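Local coordinates for protein dextranase (Pseudarthrobacter oxydans, PDB 6NZS) that hydrolyses internal alpha-1,6-glucosidic linkages of dextran, as an endo-acting dextranase of glycoside hydrolase family 49, at residues Y213-G217 / P234-S238; T382-D388 / V404-N410; A493-E498 / V533-N537. One frame throughout, in Å; residues are numbered along the deposited sequence.

Interaction 1 of 3, residues Y213-G217 / P234-S238; sequences YPAEG and PGTYS
This is a short parallel beta pairing at an early turn of the solenoid, where the loop after strand 211-212 runs into strand 217-218, whose first residue, G217, pairs with strand 235-238. The touching parts diverge by 62°, and regular strand pairing is confined to G217, while P214-E216 contact 234-238 through side chains and carbonyls. G217 is bridged to Y237 with a CA-CA distance of 4.8 Å. The bridge is made by G217 N donating to T236 O at 3.1 Å and S238 N to G217 O at 2.9 Å; Y237 CA adds a CA-H...O contact to G217 O at 3.4 Å. Residues 214-216 are extended (phi -58 to -80°, psi 145 to 153°), whereas G217 takes 111/-151, angles that call for glycine. Parallel strands stacked one turn after another are the hallmark of a right-handed beta-helix of the pectate-lyase-like kind, and strand 235-238 is paired in turn with strand 260-263. E216 (chi1 m, chi2 t, chi3 78°) adds a side-chain bond to the strand backbone: T236 N donates to E216 OE1 at 2.9 Å. E216 OE1 also lies 3.2 Å from G235 CA, and a CB on G235 would clash with the carboxylate. The Y237 ring (chi1 -48°, chi2 84°) turns its edge to the loop, meeting P214 O (3.4 Å from Y237 CE2) and A215 O (3.3 Å from Y237 CD2), while P214 CB sits 4.3 Å from Y237 CE2. A water donates to both P214 O (3.0 Å) and Y237 OH (2.8 Å); the hydroxyl is also hydrogen-bonded to K233 O.

Interaction 2 of 3, residues T382-D388 / V404-N410; sequences TFFNAND and VIWKNEN
Strand 382-386 and the 404-407 part of strand 398-407 run parallel, 9° apart with axes 4.7 Å from each other, as successive turns of the parallel beta-helix. The in-register pairs are F383-V404, F384-I405, N385-W406 and A386-K407, the last widening to 5.6 Å between CA atoms. The ladder runs V404 N to T382 O (3.0 Å), F384 N to V404 O (2.9 Å), W406 N to F384 O (2.8 Å), a weak A386 N to W406 O (3.4 Å) and N408 N to A386 O (3.0 Å). F383, V404, N385 and W406 share one face. There F383 (chi1 t) meets V404 edge-on, F383 CD1 to V404 CG1 3.6 Å, and F383 CZ lies 3.9 Å from W406 CB; strand 176-192 packs over this face, and W406 NE1 is hydrogen-bonded to E181 OE1. Asparagines carry the pairing into the turn. N385 ND2 (chi1 t) donates to both W406 O and N408 OD1 at 2.9 Å, and a water links N385 OD1 (2.6 Å) with N408 ND2 (2.9 Å). N387 OD1 accepts from E409 N and N410 N, each at 2.9 Å; E409 also forms a salt bridge with R437. On the face of F384, I405 and A386, K407 folds back through chi2 p; K407 NZ, also hydrogen-bonded to P412 O, donates to D388 O at 2.7 Å and N410 O at 2.6 Å.

Interaction 3 of 3, residues A493-E498 / V533-N537; sequences ALSDTE and VTIGN
The loop 533-537, on the way to strand 545-552, lies along the N-terminal part of strand 495-507, the parallel neighbour of 545-552 in the beta-helix; D496, T497 and E498 are in register with T534, I535 and G536, with a single bridge at T497-I535 (CA-CA 4.8 Å). T497 N donates to T534 O and T497 O accepts from G536 N, each at 2.9 Å. T534 N is met by a side chain, D496 OD1 at 2.9 Å (chi1 m, chi2 0°). T497 OG1 donates to S495 O (2.9 Å); S495 OG is hydrogen-bonded to T469 OG1 and R421 N. V533 O accepts from R524 NH1, and I535 O and G536 O are hydrogen-bonded to S581 OG. Two waters are bound to T534 OG1, at 2.9 and 2.6 Å; the first donates to D496 OD2 (2.9 Å), the second to E498 OE2 (2.9 Å). V533 points toward 493-498, with V533 CG2 3.8 Å from A493 CB. D496 and E498 touch strand 469-482 with their side chains, while I535 packs on strand 521-524.

In the fold
Along the chain the three contacts come in series, interaction 1 first and interaction 3 last, and all reach the same large, mainly parallel sheet of the beta-helix. Their centres are 29 Å apart between interactions 1 and 2 and 28 Å between 2 and 3, with no two of the three touching. Interaction 2 lies about 4 Å from the centre of the chain; interactions 1 and 3 are on opposite sides of it. They therefore sample an early turn, the middle and a late turn of one elongated solenoid, whose middle is flanked by strand 176-192 of the N-terminal region. The same parallel stacking thus runs from an early to a late turn, some 51 Å between the centres of interactions 1 and 3.

Interaction 1 of 3, residues Y213-G217 / P234-S238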
ATOM      1  N   TYR A 213      -3.917  18.226 -23.696  1.00 15.80           N
ATOM      2  CA  TYR A 213      -5.016  18.116 -22.737  1.00 14.79           C
ATOM      3  C   TYR A 213      -6.049  17.149 -23.291  1.00 16.62           C
ATOM      4  O   TYR A 213      -6.836  17.527 -24.173  1.00 17.63           O
ATOM      5  CB  TYR A 213      -5.674  19.480 -22.521  1.00 15.32           C
ATOM      6  CG  TYR A 213      -4.792  20.580 -21.989  1.00 16.85           C
ATOM      7  CD1 TYR A 213      -4.129  21.439 -22.856  1.00 17.11           C
ATOM      8  CD2 TYR A 213      -4.658  20.787 -20.622  1.00 16.25           C
ATOM      9  CE1 TYR A 213      -3.339  22.462 -22.375  1.00 16.85           C
ATOM     10  CE2 TYR A 213      -3.871  21.799 -20.134  1.00 17.63           C
ATOM     11  CZ  TYR A 213      -3.217  22.636 -21.013  1.00 18.67           C
ATOM     12  OH  TYR A 213      -2.431  23.650 -20.529  1.00 23.98           O
ATOM     13  N   PRO A 214      -6.116  15.912 -22.813  1.00 14.61           N
ATOM     14  CA  PRO A 214      -7.153  15.000 -23.309  1.00 15.42           C
ATOM     15  C   PRO A 214      -8.546  15.520 -22.987  1.00 15.11           C
ATOM     16  O   PRO A 214      -8.776  16.142 -21.948  1.00 15.28           O
ATOM     17  CB  PRO A 214      -6.858  13.691 -22.568  1.00 16.73           C
ATOM     18  CG  PRO A 214      -5.414  13.775 -22.215  1.00 16.23           C
ATOM     19  CD  PRO A 214      -5.154  15.232 -21.931  1.00 15.34           C
ATOM     20  N   ALA A 215      -9.481  15.274 -23.901  1.00 16.08           N
ATOM     21  CA  ALA A 215     -10.880  15.544 -23.622  1.00 15.86           C
ATOM     22  C   ALA A 215     -11.460  14.408 -22.795  1.00 15.37           C
ATOM     23  O   ALA A 215     -10.994  13.270 -22.858  1.00 16.58           O
ATOM     24  CB  ALA A 215     -11.667  15.661 -24.930  1.00 19.84           C
ATOM     25  N   GLU A 216     -12.486  14.729 -22.012  1.00 16.69           N
ATOM     26  CA  GLU A 216     -13.176  13.695 -21.259  1.00 15.53           C
ATOM     27  C   GLU A 216     -13.720  12.628 -22.200  1.00 19.79           C
ATOM     28  O   GLU A 216     -14.072  12.902 -23.352  1.00 19.27           O
ATOM     29  CB  GLU A 216     -14.327  14.303 -20.464  1.00 16.84           C
ATOM     30  CG  GLU A 216     -13.892  15.116 -19.266  1.00 18.58           C
ATOM     31  CD  GLU A 216     -15.045  15.411 -18.336  1.00 18.70           C
ATOM     32  OE1 GLU A 216     -15.434  14.510 -17.562  1.00 18.40           O
ATOM     33  OE2 GLU A 216     -15.568  16.542 -18.386  1.00 23.51           O
ATOM     34  N   GLY A 217     -13.781  11.399 -21.700  1.00 18.10           N
ATOM     35  CA  GLY A 217     -14.256  10.282 -22.489  1.00 19.67           C
ATOM     36  C   GLY A 217     -13.160   9.297 -22.829  1.00 18.81           C
ATOM     37  O   GLY A 217     -12.186   9.152 -22.085  1.00 18.48           O
ATOM     38  N   PRO A 234      -9.745  18.219 -14.457  1.00 12.56           N
ATOM     39  CA  PRO A 234     -10.812  17.520 -13.730  1.00 12.16           C
ATOM     40  C   PRO A 234     -11.847  16.981 -14.707  1.00 13.65           C
ATOM     41  O   PRO A 234     -12.212  17.644 -15.685  1.00 15.00           O
ATOM     42  CB  PRO A 234     -11.390  18.605 -12.814  1.00 12.31           C
ATOM     43  CG  PRO A 234     -10.258  19.547 -12.605  1.00 14.85           C
ATOM     44  CD  PRO A 234      -9.501  19.570 -13.912  1.00 13.77           C
ATOM     45  N   GLY A 235     -12.306  15.768 -14.447  1.00 12.76           N
ATOM     46  CA  GLY A 235     -13.181  15.062 -15.358  1.00 12.93           C
ATOM     47  C   GLY A 235     -12.894  13.576 -15.300  1.00 12.90           C
ATOM     48  O   GLY A 235     -12.098  13.111 -14.488  1.00 14.17           O
ATOM     49  N   THR A 236     -13.560  12.829 -16.178  1.00 13.63           N
ATOM     50  CA  THR A 236     -13.422  11.379 -16.227  1.00 13.01           C
ATOM     51  C   THR A 236     -12.929  10.942 -17.598  1.00 14.69           C
ATOM     52  O   THR A 236     -13.408  11.437 -18.625  1.00 15.65           O
ATOM     53  CB  THR A 236     -14.759  10.690 -15.902  1.00 15.33           C
ATOM     54  OG1 THR A 236     -15.159  11.049 -14.574  1.00 15.85           O
ATOM     55  CG2 THR A 236     -14.637   9.167 -16.008  1.00 15.71           C
ATOM     56  N   TYR A 237     -11.984  10.001 -17.600  1.00 13.64           N
ATOM     57  CA  TYR A 237     -11.319   9.529 -18.808  1.00 14.09           C
ATOM     58  C   TYR A 237     -11.219   8.009 -18.758  1.00 17.32           C
ATOM     59  O   TYR A 237     -11.045   7.425 -17.687  1.00 15.83           O
ATOM     60  CB  TYR A 237      -9.911  10.139 -18.927  1.00 13.59           C
ATOM     61  CG  TYR A 237      -9.893  11.639 -18.710  1.00 11.96           C
ATOM     62  CD1 TYR A 237      -9.844  12.186 -17.429  1.00 11.98           C
ATOM     63  CD2 TYR A 237      -9.926  12.512 -19.792  1.00 13.51           C
ATOM     64  CE1 TYR A 237      -9.842  13.561 -17.232  1.00 13.50           C
ATOM     65  CE2 TYR A 237      -9.907  13.883 -19.612  1.00 15.09           C
ATOM     66  CZ  TYR A 237      -9.866  14.408 -18.335  1.00 13.59           C
ATOM     67  OH  TYR A 237      -9.859  15.775 -18.173  1.00 15.72           O
ATOM     68  N   SER A 238     -11.324   7.365 -19.924  1.00 16.48           N
ATOM     69  CA  SER A 238     -11.409   5.909 -20.007  1.00 17.75           C
ATOM     70  C   SER A 238     -10.468   5.388 -21.086  1.00 16.61           C
ATOM     71  O   SER A 238     -10.611   5.748 -22.259  1.00 20.11           O
ATOM     72  CB  SER A 238     -12.845   5.474 -20.321  1.00 17.60           C
ATOM     73  OG  SER A 238     -12.890   4.085 -20.610  1.00 22.16           O
TER
HETATM   74  O   HOH W   1     -10.803  17.458 -20.207  1.00 21.88           O

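Interaction 2 of 3, residues T382-D388 / V404-N410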
ATOM      1  N   THR A 382       2.744   8.514   2.647  1.00  9.14           N
ATOM      2  CA  THR A 382       2.032   7.665   1.703  1.00  9.16           C
ATOM      3  C   THR A 382       1.029   6.778   2.430  1.00  9.85           C
ATOM      4  O   THR A 382       1.086   6.605   3.654  1.00  9.77           O
ATOM      5  CB  THR A 382       2.993   6.765   0.921  1.00  9.25           C
ATOM      6  OG1 THR A 382       3.699   5.925   1.842  1.00  9.67           O
ATOM      7  CG2 THR A 382       3.994   7.579   0.118  1.00 11.24           C
ATOM      8  N   PHE A 383       0.090   6.229   1.653  1.00  9.08           N
ATOM      9  CA  PHE A 383      -0.869   5.230   2.124  1.00  8.54           C
ATOM     10  C   PHE A 383      -0.855   4.064   1.150  1.00  8.73           C
ATOM     11  O   PHE A 383      -0.999   4.270  -0.058  1.00  9.48           O
ATOM     12  CB  PHE A 383      -2.297   5.808   2.196  1.00  9.00           C
ATOM     13  CG  PHE A 383      -3.340   4.774   2.533  1.00  7.85           C
ATOM     14  CD1 PHE A 383      -3.617   4.458   3.854  1.00 11.10           C
ATOM     15  CD2 PHE A 383      -4.025   4.098   1.530  1.00  8.41           C
ATOM     16  CE1 PHE A 383      -4.574   3.483   4.176  1.00 13.77           C
ATOM     17  CE2 PHE A 383      -4.976   3.114   1.840  1.00  9.06           C
ATOM     18  CZ  PHE A 383      -5.250   2.810   3.162  1.00 10.97           C
ATOM     19  N   PHE A 384      -0.702   2.843   1.663  1.00  7.41           N
ATOM     20  CA  PHE A 384      -0.733   1.652   0.820  1.00  7.73           C
ATOM     21  C   PHE A 384      -1.755   0.657   1.333  1.00  9.86           C
ATOM     22  O   PHE A 384      -1.649   0.179   2.467  1.00  9.42           O
ATOM     23  CB  PHE A 384       0.628   0.957   0.782  1.00  8.76           C
ATOM     24  CG  PHE A 384       1.646   1.685  -0.033  1.00  7.73           C
ATOM     25  CD1 PHE A 384       2.425   2.680   0.532  1.00 10.46           C
ATOM     26  CD2 PHE A 384       1.825   1.372  -1.372  1.00  8.13           C
ATOM     27  CE1 PHE A 384       3.366   3.367  -0.229  1.00  9.91           C
ATOM     28  CE2 PHE A 384       2.767   2.046  -2.148  1.00 10.04           C
ATOM     29  CZ  PHE A 384       3.538   3.043  -1.572  1.00  9.72           C
ATOM     30  N   ASN A 385      -2.716   0.320   0.488  1.00  9.18           N
ATOM     31  CA  ASN A 385      -3.484  -0.908   0.623  1.00  8.59           C
ATOM     32  C   ASN A 385      -2.899  -1.871  -0.401  1.00  9.54           C
ATOM     33  O   ASN A 385      -2.718  -1.495  -1.563  1.00 10.54           O
ATOM     34  CB  ASN A 385      -4.951  -0.601   0.307  1.00  8.57           C
ATOM     35  CG  ASN A 385      -5.858  -1.821   0.330  1.00 10.73           C
ATOM     36  OD1 ASN A 385      -6.677  -1.983  -0.566  1.00 13.37           O
ATOM     37  ND2 ASN A 385      -5.774  -2.628   1.375  1.00  9.83           N
ATOM     38  N   ALA A 386      -2.544  -3.086   0.031  1.00  9.30           N
ATOM     39  CA  ALA A 386      -1.933  -4.055  -0.877  1.00  8.65           C
ATOM     40  C   ALA A 386      -2.255  -5.475  -0.427  1.00  8.78           C
ATOM     41  O   ALA A 386      -2.351  -5.754   0.771  1.00 10.94           O
ATOM     42  CB  ALA A 386      -0.407  -3.871  -0.993  1.00 12.68           C
ATOM     43  N   ASN A 387      -2.416  -6.377  -1.405  1.00 10.40           N
ATOM     44  CA  ASN A 387      -2.644  -7.803  -1.168  1.00  9.23           C
ATOM     45  C   ASN A 387      -1.468  -8.640  -1.660  1.00 11.10           C
ATOM     46  O   ASN A 387      -1.635  -9.741  -2.184  1.00 11.07           O
ATOM     47  CB  ASN A 387      -3.964  -8.274  -1.773  1.00 11.35           C
ATOM     48  CG  ASN A 387      -4.468  -9.562  -1.135  1.00 11.07           C
ATOM     49  OD1 ASN A 387      -3.997  -9.967  -0.079  1.00 10.94           O
ATOM     50  ND2 ASN A 387      -5.432 -10.210  -1.780  1.00 13.26           N
ATOM     51  N   ASP A 388      -0.271  -8.105  -1.489  1.00  9.15           N
ATOM     52  CA  ASP A 388       0.986  -8.794  -1.729  1.00 10.86           C
ATOM     53  C   ASP A 388       2.057  -7.996  -0.995  1.00 11.11           C
ATOM     54  O   ASP A 388       1.730  -7.115  -0.196  1.00 10.77           O
ATOM     55  CB  ASP A 388       1.238  -8.978  -3.229  1.00 13.48           C
ATOM     56  CG  ASP A 388       1.882 -10.316  -3.534  1.00 15.82           C
ATOM     57  OD1 ASP A 388       3.024 -10.510  -3.077  1.00 15.75           O
ATOM     58  OD2 ASP A 388       1.243 -11.179  -4.182  1.00 17.77           O
ATOM     59  N   VAL A 404       1.414   4.779   6.003  1.00  8.47           N
ATOM     60  CA  VAL A 404       0.237   4.152   6.595  1.00  8.03           C
ATOM     61  C   VAL A 404      -0.152   2.992   5.691  1.00  9.23           C
ATOM     62  O   VAL A 404      -0.241   3.161   4.469  1.00  9.43           O
ATOM     63  CB  VAL A 404      -0.912   5.170   6.701  1.00  8.58           C
ATOM     64  CG1 VAL A 404      -2.194   4.489   7.171  1.00 10.93           C
ATOM     65  CG2 VAL A 404      -0.533   6.316   7.649  1.00  9.16           C
ATOM     66  N   ILE A 405      -0.358   1.807   6.277  1.00  7.69           N
ATOM     67  CA  ILE A 405      -0.563   0.590   5.495  1.00  7.39           C
ATOM     68  C   ILE A 405      -1.824  -0.124   5.964  1.00  8.55           C
ATOM     69  O   ILE A 405      -1.996  -0.368   7.163  1.00  8.56           O
ATOM     70  CB  ILE A 405       0.650  -0.356   5.586  1.00  8.06           C
ATOM     71  CG1 ILE A 405       1.902   0.339   5.023  1.00  8.42           C
ATOM     72  CG2 ILE A 405       0.348  -1.677   4.860  1.00  9.49           C
ATOM     73  CD1 ILE A 405       3.192  -0.461   5.219  1.00  9.70           C
ATOM     74  N   TRP A 406      -2.705  -0.455   5.013  1.00  8.60           N
ATOM     75  CA  TRP A 406      -3.846  -1.341   5.237  1.00  8.27           C
ATOM     76  C   TRP A 406      -3.502  -2.624   4.491  1.00  9.43           C
ATOM     77  O   TRP A 406      -3.641  -2.708   3.269  1.00  9.08           O
ATOM     78  CB  TRP A 406      -5.140  -0.722   4.706  1.00  9.13           C
ATOM     79  CG  TRP A 406      -6.389  -1.407   5.223  1.00  9.75           C
ATOM     80  CD1 TRP A 406      -6.661  -2.757   5.253  1.00 10.30           C
ATOM     81  CD2 TRP A 406      -7.526  -0.758   5.795  1.00  8.21           C
ATOM     82  NE1 TRP A 406      -7.903  -2.969   5.814  1.00 10.84           N
ATOM     83  CE2 TRP A 406      -8.451  -1.760   6.153  1.00 10.06           C
ATOM     84  CE3 TRP A 406      -7.855   0.585   6.035  1.00  9.91           C
ATOM     85  CZ2 TRP A 406      -9.680  -1.462   6.755  1.00 10.25           C
ATOM     86  CZ3 TRP A 406      -9.062   0.874   6.629  1.00  9.39           C
ATOM     87  CH2 TRP A 406      -9.958  -0.140   6.992  1.00 10.08           C
ATOM     88  N   LYS A 407      -3.018  -3.614   5.218  1.00  9.69           N
ATOM     89  CA  LYS A 407      -2.585  -4.854   4.604  1.00  9.26           C
ATOM     90  C   LYS A 407      -3.788  -5.776   4.442  1.00  8.55           C
ATOM     91  O   LYS A 407      -4.665  -5.809   5.306  1.00 10.62           O
ATOM     92  CB  LYS A 407      -1.513  -5.481   5.506  1.00 10.28           C
ATOM     93  CG  LYS A 407      -1.062  -6.880   5.133  1.00  9.38           C
ATOM     94  CD  LYS A 407      -0.233  -6.861   3.865  1.00 10.45           C
ATOM     95  CE  LYS A 407      -0.128  -8.251   3.280  1.00 11.09           C
ATOM     96  NZ  LYS A 407       0.837  -8.259   2.127  1.00 11.12           N
ATOM     97  N   ASN A 408      -3.849  -6.500   3.316  1.00  8.20           N
ATOM     98  CA  ASN A 408      -4.903  -7.494   3.140  1.00 10.59           C
ATOM     99  C   ASN A 408      -4.399  -8.859   3.608  1.00 11.61           C
ATOM    100  O   ASN A 408      -3.887  -8.962   4.726  1.00 10.44           O
ATOM    101  CB  ASN A 408      -5.461  -7.473   1.708  1.00 11.26           C
ATOM    102  CG  ASN A 408      -6.341  -6.247   1.443  1.00 13.15           C
ATOM    103  OD1 ASN A 408      -6.441  -5.343   2.274  1.00 12.12           O
ATOM    104  ND2 ASN A 408      -7.019  -6.244   0.299  1.00 17.14           N
ATOM    105  N   GLU A 409      -4.509  -9.905   2.784  1.00 10.67           N
ATOM    106  CA  GLU A 409      -4.297 -11.273   3.259  1.00 11.71           C
ATOM    107  C   GLU A 409      -2.923 -11.834   2.932  1.00 11.59           C
ATOM    108  O   GLU A 409      -2.336 -12.563   3.747  1.00 13.51           O
ATOM    109  CB  GLU A 409      -5.329 -12.200   2.608  1.00 12.46           C
ATOM    110  CG  GLU A 409      -6.755 -11.930   3.041  1.00 12.14           C
ATOM    111  CD  GLU A 409      -7.549 -11.158   2.012  1.00 19.28           C
ATOM    112  OE1 GLU A 409      -6.965 -10.747   0.985  1.00 17.08           O
ATOM    113  OE2 GLU A 409      -8.761 -10.960   2.231  1.00 16.87           O
ATOM    114  N   ASN A 410      -2.415 -11.541   1.747  1.00  9.88           N
ATOM    115  CA  ASN A 410      -1.369 -12.329   1.124  1.00 11.49           C
ATOM    116  C   ASN A 410      -0.048 -11.577   1.138  1.00 12.18           C
ATOM    117  O   ASN A 410      -0.008 -10.377   0.848  1.00 11.73           O
ATOM    118  CB  ASN A 410      -1.787 -12.613  -0.311  1.00 13.76           C
ATOM    119  CG  ASN A 410      -0.781 -13.412  -1.047  1.00 15.61           C
ATOM    120  OD1 ASN A 410      -0.554 -14.576  -0.728  1.00 15.12           O
ATOM    121  ND2 ASN A 410      -0.151 -12.798  -2.051  1.00 19.08           N
TER
HETATM  122  O   HOH W   2      -8.543  -3.787  -0.223  1.00 15.62           O
HETATM  123  O   HOH W   3      -6.347 -12.809  -0.702  1.00 24.75           O

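Interaction 3 of 3, residues A493-E498 / V533-N537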
ATOM      1  N   ALA A 493      17.260 -16.477   5.011  1.00 13.27           N
ATOM      2  CA  ALA A 493      18.359 -15.678   4.475  1.00 13.31           C
ATOM      3  C   ALA A 493      18.910 -16.308   3.205  1.00 14.49           C
ATOM      4  O   ALA A 493      19.441 -17.422   3.235  1.00 14.27           O
ATOM      5  CB  ALA A 493      19.466 -15.530   5.515  1.00 13.42           C
ATOM      6  N   LEU A 494      18.787 -15.585   2.097  1.00 14.37           N
ATOM      7  CA  LEU A 494      19.328 -16.005   0.813  1.00 14.00           C
ATOM      8  C   LEU A 494      20.658 -15.336   0.511  1.00 13.65           C
ATOM      9  O   LEU A 494      21.257 -15.613  -0.535  1.00 15.18           O
ATOM     10  CB  LEU A 494      18.323 -15.722  -0.306  1.00 13.18           C
ATOM     11  CG  LEU A 494      16.963 -16.416  -0.161  1.00 14.52           C
ATOM     12  CD1 LEU A 494      15.998 -15.916  -1.228  1.00 14.90           C
ATOM     13  CD2 LEU A 494      17.124 -17.931  -0.234  1.00 17.53           C
ATOM     14  N   SER A 495      21.127 -14.479   1.414  1.00 12.71           N
ATOM     15  CA  SER A 495      22.377 -13.750   1.295  1.00 15.11           C
ATOM     16  C   SER A 495      22.971 -13.637   2.689  1.00 15.93           C
ATOM     17  O   SER A 495      22.265 -13.794   3.690  1.00 15.13           O
ATOM     18  CB  SER A 495      22.131 -12.328   0.759  1.00 14.35           C
ATOM     19  OG  SER A 495      21.439 -12.330  -0.482  1.00 15.11           O
ATOM     20  N   ASP A 496      24.282 -13.392   2.761  1.00 15.57           N
ATOM     21  CA  ASP A 496      24.855 -12.936   4.020  1.00 15.18           C
ATOM     22  C   ASP A 496      24.043 -11.745   4.510  1.00 14.92           C
ATOM     23  O   ASP A 496      23.664 -10.873   3.723  1.00 14.37           O
ATOM     24  CB  ASP A 496      26.312 -12.508   3.830  1.00 16.73           C
ATOM     25  CG  ASP A 496      27.264 -13.688   3.690  1.00 19.20           C
ATOM     26  OD1 ASP A 496      26.833 -14.862   3.728  1.00 17.32           O
ATOM     27  OD2 ASP A 496      28.475 -13.426   3.516  1.00 20.73           O
ATOM     28  N   THR A 497      23.752 -11.720   5.811  1.00 13.95           N
ATOM     29  CA  THR A 497      22.819 -10.751   6.376  1.00 13.88           C
ATOM     30  C   THR A 497      23.447 -10.122   7.609  1.00 16.03           C
ATOM     31  O   THR A 497      23.794 -10.831   8.560  1.00 16.92           O
ATOM     32  CB  THR A 497      21.505 -11.448   6.735  1.00 13.28           C
ATOM     33  OG1 THR A 497      20.921 -11.996   5.548  1.00 15.87           O
ATOM     34  CG2 THR A 497      20.529 -10.456   7.349  1.00 15.17           C
ATOM     35  N   GLU A 498      23.607  -8.794   7.593  1.00 13.73           N
ATOM     36  CA  GLU A 498      24.348  -8.108   8.643  1.00 13.36           C
ATOM     37  C   GLU A 498      23.673  -6.809   9.059  1.00 12.80           C
ATOM     38  O   GLU A 498      23.154  -6.065   8.221  1.00 14.71           O
ATOM     39  CB  GLU A 498      25.783  -7.796   8.192  1.00 17.56           C
ATOM     40  CG  GLU A 498      26.606  -9.034   7.916  1.00 20.45           C
ATOM     41  CD  GLU A 498      27.807  -8.754   7.042  1.00 23.44           C
ATOM     42  OE1 GLU A 498      28.234  -7.585   6.974  1.00 25.84           O
ATOM     43  OE2 GLU A 498      28.315  -9.713   6.423  1.00 27.31           O
ATOM     44  N   VAL A 533      25.025 -19.199   3.947  1.00 17.68           N
ATOM     45  CA  VAL A 533      25.180 -17.774   4.208  1.00 17.22           C
ATOM     46  C   VAL A 533      25.413 -17.569   5.702  1.00 18.10           C
ATOM     47  O   VAL A 533      25.105 -18.426   6.538  1.00 17.66           O
ATOM     48  CB  VAL A 533      23.981 -16.938   3.730  1.00 16.70           C
ATOM     49  CG1 VAL A 533      23.712 -17.186   2.261  1.00 16.13           C
ATOM     50  CG2 VAL A 533      22.738 -17.240   4.576  1.00 15.97           C
ATOM     51  N   THR A 534      25.966 -16.410   6.037  1.00 16.44           N
ATOM     52  CA  THR A 534      26.237 -16.050   7.417  1.00 17.66           C
ATOM     53  C   THR A 534      25.310 -14.922   7.849  1.00 20.17           C
ATOM     54  O   THR A 534      24.942 -14.053   7.050  1.00 20.75           O
ATOM     55  CB  THR A 534      27.693 -15.613   7.588  1.00 23.57           C
ATOM     56  OG1 THR A 534      27.920 -14.414   6.842  1.00 27.01           O
ATOM     57  CG2 THR A 534      28.631 -16.697   7.077  1.00 22.23           C
ATOM     58  N   ILE A 535      24.909 -14.959   9.114  1.00 16.75           N
ATOM     59  CA  ILE A 535      24.270 -13.825   9.767  1.00 15.69           C
ATOM     60  C   ILE A 535      25.282 -13.231  10.729  1.00 16.85           C
ATOM     61  O   ILE A 535      25.933 -13.963  11.489  1.00 18.15           O
ATOM     62  CB  ILE A 535      22.978 -14.230  10.494  1.00 15.88           C
ATOM     63  CG1 ILE A 535      22.028 -14.907   9.514  1.00 19.57           C
ATOM     64  CG2 ILE A 535      22.330 -13.005  11.118  1.00 17.14           C
ATOM     65  CD1 ILE A 535      20.862 -15.556  10.180  1.00 19.93           C
ATOM     66  N   GLY A 536      25.444 -11.915  10.666  1.00 16.61           N
ATOM     67  CA  GLY A 536      26.449 -11.261  11.478  1.00 15.38           C
ATOM     68  C   GLY A 536      26.274 -11.542  12.958  1.00 15.68           C
ATOM     69  O   GLY A 536      25.192 -11.896  13.438  1.00 16.37           O
ATOM     70  N   ASN A 537      27.373 -11.391  13.691  1.00 15.02           N
ATOM     71  CA  ASN A 537      27.342 -11.556  15.136  1.00 13.82           C
ATOM     72  C   ASN A 537      26.663 -10.351  15.775  1.00 11.97           C
ATOM     73  O   ASN A 537      27.062  -9.206  15.539  1.00 13.09           O
ATOM     74  CB  ASN A 537      28.768 -11.677  15.673  1.00 15.00           C
ATOM     75  CG  ASN A 537      28.807 -11.711  17.179  1.00 13.96           C
ATOM     76  OD1 ASN A 537      28.839 -10.667  17.833  1.00 14.86           O
ATOM     77  ND2 ASN A 537      28.766 -12.914  17.747  1.00 17.88           N
TER
HETATM   78  O   HOH W   4      30.435 -13.886   5.600  1.00 31.00           O
HETATM   79  O   HOH W   5      27.612 -12.096   8.010  1.00 28.45           O